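Local coordinates for protein insensitive (Drosophila melanogaster, PDB 4IX7) that represses neural-development genes by binding the palindromic DNA site CCAATTGG through its BEN domain, and acts as a Su(H) corepressor that inhibits Notch signalling, at residues N103-M106 with K107-N110. Sequence-based numbering, arbitrary orientation.
Sequences NKMM and KIQN. With nucleotides of chain A.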
ATOM      1  N   ASN C 103     -15.937  -7.766   2.831  1.00 16.92           N
ATOM      2  CA  ASN C 103     -17.027  -6.804   2.805  1.00 15.19           C
ATOM      3  C   ASN C 103     -17.748  -6.842   1.461  1.00 15.97           C
ATOM      4  O   ASN C 103     -18.971  -6.776   1.415  1.00 18.55           O
ATOM      5  CB  ASN C 103     -16.508  -5.400   3.098  1.00 14.74           C
ATOM      6  CG  ASN C 103     -17.605  -4.360   3.093  1.00 17.23           C
ATOM      7  OD1 ASN C 103     -17.877  -3.739   2.067  1.00 25.25           O
ATOM      8  ND2 ASN C 103     -18.240  -4.161   4.246  1.00 21.09           N
ATOM      9  N   LYS C 104     -16.992  -6.955   0.374  1.00 14.93           N
ATOM     10  CA  LYS C 104     -17.597  -6.996  -0.957  1.00 17.31           C
ATOM     11  C   LYS C 104     -18.485  -8.213  -1.093  1.00 23.81           C
ATOM     12  O   LYS C 104     -19.588  -8.154  -1.652  1.00 22.42           O
ATOM     13  CB  LYS C 104     -16.522  -7.013  -2.036  1.00 20.54           C
ATOM     14  CG  LYS C 104     -15.897  -5.657  -2.277  1.00 18.47           C
ATOM     15  CD  LYS C 104     -14.597  -5.788  -3.040  1.00 18.12           C
ATOM     16  CE  LYS C 104     -13.992  -4.417  -3.267  1.00 21.13           C
ATOM     17  NZ  LYS C 104     -12.677  -4.517  -3.953  1.00 20.63           N
HETATM   18  N   MSE C 105     -17.999  -9.318  -0.559  1.00 19.53           N
HETATM   19  CA  MSE C 105     -18.769 -10.548  -0.598  1.00 21.88           C
HETATM   20  C   MSE C 105     -20.042 -10.468   0.256  1.00 26.64           C
HETATM   21  O   MSE C 105     -21.095 -10.959  -0.157  1.00 22.86           O
HETATM   22  CB  MSE C 105     -17.864 -11.716  -0.226  1.00 22.86           C
HETATM   23  CG  MSE C 105     -16.754 -11.873  -1.233  1.00 27.53           C
HETATM   24 SE   MSE C 105     -17.525 -12.551  -2.881  0.36 28.70          SE
HETATM   25  CE  MSE C 105     -18.074 -14.180  -1.965  1.00 11.33           C
HETATM   26  N   MSE C 106     -19.962  -9.816   1.417  1.00 20.68           N
HETATM   27  CA  MSE C 106     -21.153  -9.601   2.253  1.00 21.97           C
HETATM   28  C   MSE C 106     -22.203  -8.743   1.549  1.00 24.40           C
HETATM   29  O   MSE C 106     -23.401  -8.996   1.667  1.00 30.52           O
HETATM   30  CB  MSE C 106     -20.787  -8.964   3.602  1.00 25.08           C
HETATM   31  CG  MSE C 106     -22.009  -8.491   4.413  1.00 25.45           C
HETATM   32 SE   MSE C 106     -21.629  -7.513   6.063  0.32 30.96          SE
HETATM   33  CE  MSE C 106     -21.021  -5.833   5.302  1.00 35.18           C
ATOM     34  N   LYS C 107     -21.754  -7.726   0.819  1.00 25.06           N
ATOM     35  CA  LYS C 107     -22.678  -6.837   0.119  1.00 25.97           C
ATOM     36  C   LYS C 107     -23.451  -7.590  -0.946  1.00 29.07           C
ATOM     37  O   LYS C 107     -24.624  -7.304  -1.191  1.00 28.78           O
ATOM     38  CB  LYS C 107     -21.932  -5.663  -0.511  1.00 26.44           C
ATOM     39  CG  LYS C 107     -21.520  -4.606   0.487  1.00 33.08           C
ATOM     40  CD  LYS C 107     -21.059  -3.351  -0.229  1.00 40.23           C
ATOM     41  CE  LYS C 107     -20.520  -2.321   0.747  1.00 42.82           C
ATOM     42  NZ  LYS C 107     -19.314  -1.664   0.184  1.00 35.56           N
ATOM     43  N   ILE C 108     -22.777  -8.539  -1.588  1.00 21.70           N
ATOM     44  CA  ILE C 108     -23.409  -9.401  -2.576  1.00 24.17           C
ATOM     45  C   ILE C 108     -24.499 -10.256  -1.944  1.00 36.21           C
ATOM     46  O   ILE C 108     -25.615 -10.340  -2.458  1.00 36.77           O
ATOM     47  CB  ILE C 108     -22.360 -10.317  -3.258  1.00 24.83           C
ATOM     48  CG1 ILE C 108     -21.570  -9.515  -4.290  1.00 26.17           C
ATOM     49  CG2 ILE C 108     -23.028 -11.525  -3.913  1.00 33.28           C
ATOM     50  CD1 ILE C 108     -20.247 -10.141  -4.663  1.00 36.87           C
ATOM     51  N   GLN C 109     -24.178 -10.883  -0.819  1.00 28.90           N
ATOM     52  CA  GLN C 109     -25.118 -11.792  -0.178  1.00 30.61           C
ATOM     53  C   GLN C 109     -26.331 -11.050   0.380  1.00 35.71           C
ATOM     54  O   GLN C 109     -27.411 -11.628   0.497  1.00 42.57           O
ATOM     55  CB  GLN C 109     -24.413 -12.638   0.891  1.00 39.53           C
ATOM     56  CG  GLN C 109     -23.732 -13.881   0.309  1.00 42.22           C
ATOM     57  CD  GLN C 109     -22.307 -14.084   0.799  1.00 44.61           C
ATOM     58  OE1 GLN C 109     -22.052 -14.167   2.004  1.00 47.16           O
ATOM     59  NE2 GLN C 109     -21.369 -14.174  -0.140  1.00 29.53           N
ATOM     60  N   ASN C 110     -26.162  -9.771   0.703  1.00 32.01           N
ATOM     61  CA  ASN C 110     -27.286  -8.957   1.162  1.00 37.68           C
ATOM     62  C   ASN C 110     -28.243  -8.593   0.031  1.00 44.78           C
ATOM     63  O   ASN C 110     -29.450  -8.473   0.249  1.00 52.06           O
ATOM     64  CB  ASN C 110     -26.802  -7.688   1.867  1.00 41.72           C
ATOM     65  CG  ASN C 110     -26.258  -7.963   3.258  1.00 41.79           C
ATOM     66  OD1 ASN C 110     -26.442  -9.053   3.806  1.00 44.37           O
ATOM     67  ND2 ASN C 110     -25.590  -6.971   3.839  1.00 43.74           N
TER
ATOM     68  P    DG A  10     -17.840   0.458  -6.470  1.00 20.54           P
ATOM     69  OP1  DG A  10     -19.081   1.127  -6.947  1.00 25.53           O
ATOM     70  OP2  DG A  10     -17.953  -0.780  -5.673  1.00 20.63           O
ATOM     71  O5'  DG A  10     -16.914   0.146  -7.712  1.00 16.92           O
ATOM     72  C5'  DG A  10     -16.647   1.190  -8.628  1.00 18.49           C
ATOM     73  C4'  DG A  10     -15.897   0.635  -9.818  1.00 21.08           C
ATOM     74  O4'  DG A  10     -14.583   0.149  -9.428  1.00 19.89           O
ATOM     75  C3'  DG A  10     -16.565  -0.543 -10.513  1.00 20.14           C
ATOM     76  O3'  DG A  10     -16.253  -0.392 -11.885  1.00 25.07           O
ATOM     77  C2'  DG A  10     -15.891  -1.760  -9.880  1.00 18.95           C
ATOM     78  C1'  DG A  10     -14.488  -1.257  -9.578  1.00 18.70           C
ATOM     79  N9   DG A  10     -13.905  -1.698  -8.313  1.00 16.59           N
ATOM     80  C8   DG A  10     -14.551  -2.001  -7.140  1.00 18.61           C
ATOM     81  N7   DG A  10     -13.736  -2.320  -6.167  1.00 19.13           N
ATOM     82  C5   DG A  10     -12.469  -2.185  -6.726  1.00 14.19           C
ATOM     83  C6   DG A  10     -11.186  -2.400  -6.168  1.00 15.99           C
ATOM     84  O6   DG A  10     -10.911  -2.755  -5.008  1.00 15.94           O
ATOM     85  N1   DG A  10     -10.163  -2.164  -7.073  1.00 15.59           N
ATOM     86  C2   DG A  10     -10.344  -1.769  -8.377  1.00 17.40           C
ATOM     87  N2   DG A  10      -9.237  -1.594  -9.116  1.00 20.67           N
ATOM     88  N3   DG A  10     -11.542  -1.568  -8.920  1.00 17.68           N
ATOM     89  C4   DG A  10     -12.553  -1.789  -8.044  1.00 14.29           C
ATOM     90  P    DT A   9     -17.100   1.370  -0.316  1.00 19.61           P
ATOM     91  OP1  DT A   9     -18.461   1.960  -0.314  1.00 22.31           O
ATOM     92  OP2  DT A   9     -16.901  -0.006   0.193  1.00 22.18           O
ATOM     93  O5'  DT A   9     -16.520   1.416  -1.803  1.00 18.02           O
ATOM     94  C5'  DT A   9     -16.614   2.592  -2.589  1.00 17.83           C
ATOM     95  C4'  DT A   9     -15.786   2.409  -3.846  1.00 16.35           C
ATOM     96  O4'  DT A   9     -14.387   2.313  -3.496  1.00 15.45           O
ATOM     97  C3'  DT A   9     -16.103   1.133  -4.608  1.00 18.40           C
ATOM     98  O3'  DT A   9     -17.002   1.538  -5.628  1.00 19.36           O
ATOM     99  C2'  DT A   9     -14.760   0.711  -5.201  1.00 17.48           C
ATOM    100  C1'  DT A   9     -13.729   1.614  -4.528  1.00 16.16           C
ATOM    101  N1   DT A   9     -12.605   0.890  -3.900  1.00 13.95           N
ATOM    102  C2   DT A   9     -11.318   1.203  -4.291  1.00 16.65           C
ATOM    103  O2   DT A   9     -11.062   2.037  -5.139  1.00 17.86           O
ATOM    104  N3   DT A   9     -10.328   0.500  -3.652  1.00 14.62           N
ATOM    105  C4   DT A   9     -10.503  -0.468  -2.685  1.00 16.84           C
ATOM    106  O4   DT A   9      -9.552  -1.038  -2.161  1.00 14.41           O
ATOM    107  C5   DT A   9     -11.871  -0.738  -2.320  1.00 14.61           C
ATOM    108  C7   DT A   9     -12.186  -1.762  -1.271  1.00 16.29           C
ATOM    109  C6   DT A   9     -12.847  -0.051  -2.926  1.00 13.25           C
TER
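Asn103 and Lys107, one helical turn apart, meet twice: Lys107 N donates to Asn103 O at 3.0 Å, and Lys107 NZ makes a weak bond to Asn103 OD1 at 3.1 Å. The chi1 of Asn103 (-180°) swings its CG away from the backbone N, and OD1 meets the crossing Lys107 chain near CE and NZ. Packing is tight at buried Asn103, whose ND2 bonds the carbonyl of Ala45. The exposed Lys107 illustrates how a helix can tether a lysine near DNA: its NZ also comes within 2.9 Å of OP2 of DT9 of chain A. Lys104, extended beyond CG, shares its NZ between the O6 atoms of two guanines, that of DG10 of chain A at 2.7 Å. Around Met105 the packing is looser. This selenomethionine, also against a thymine base, curls so that SE rests 4.0 Å from CD1 of Ile108, which with Asn110 forms the solvent side. The OE1 of Gln109 bonds N2 of a guanine; an alanine here would probably leave that amino group without its protein acceptor. Selenomethionine Met106 touches Ala45 and Thr46, joining helix 88-112, with Lys104, Met105 and Gln109 on the DNA, to helix 41-46.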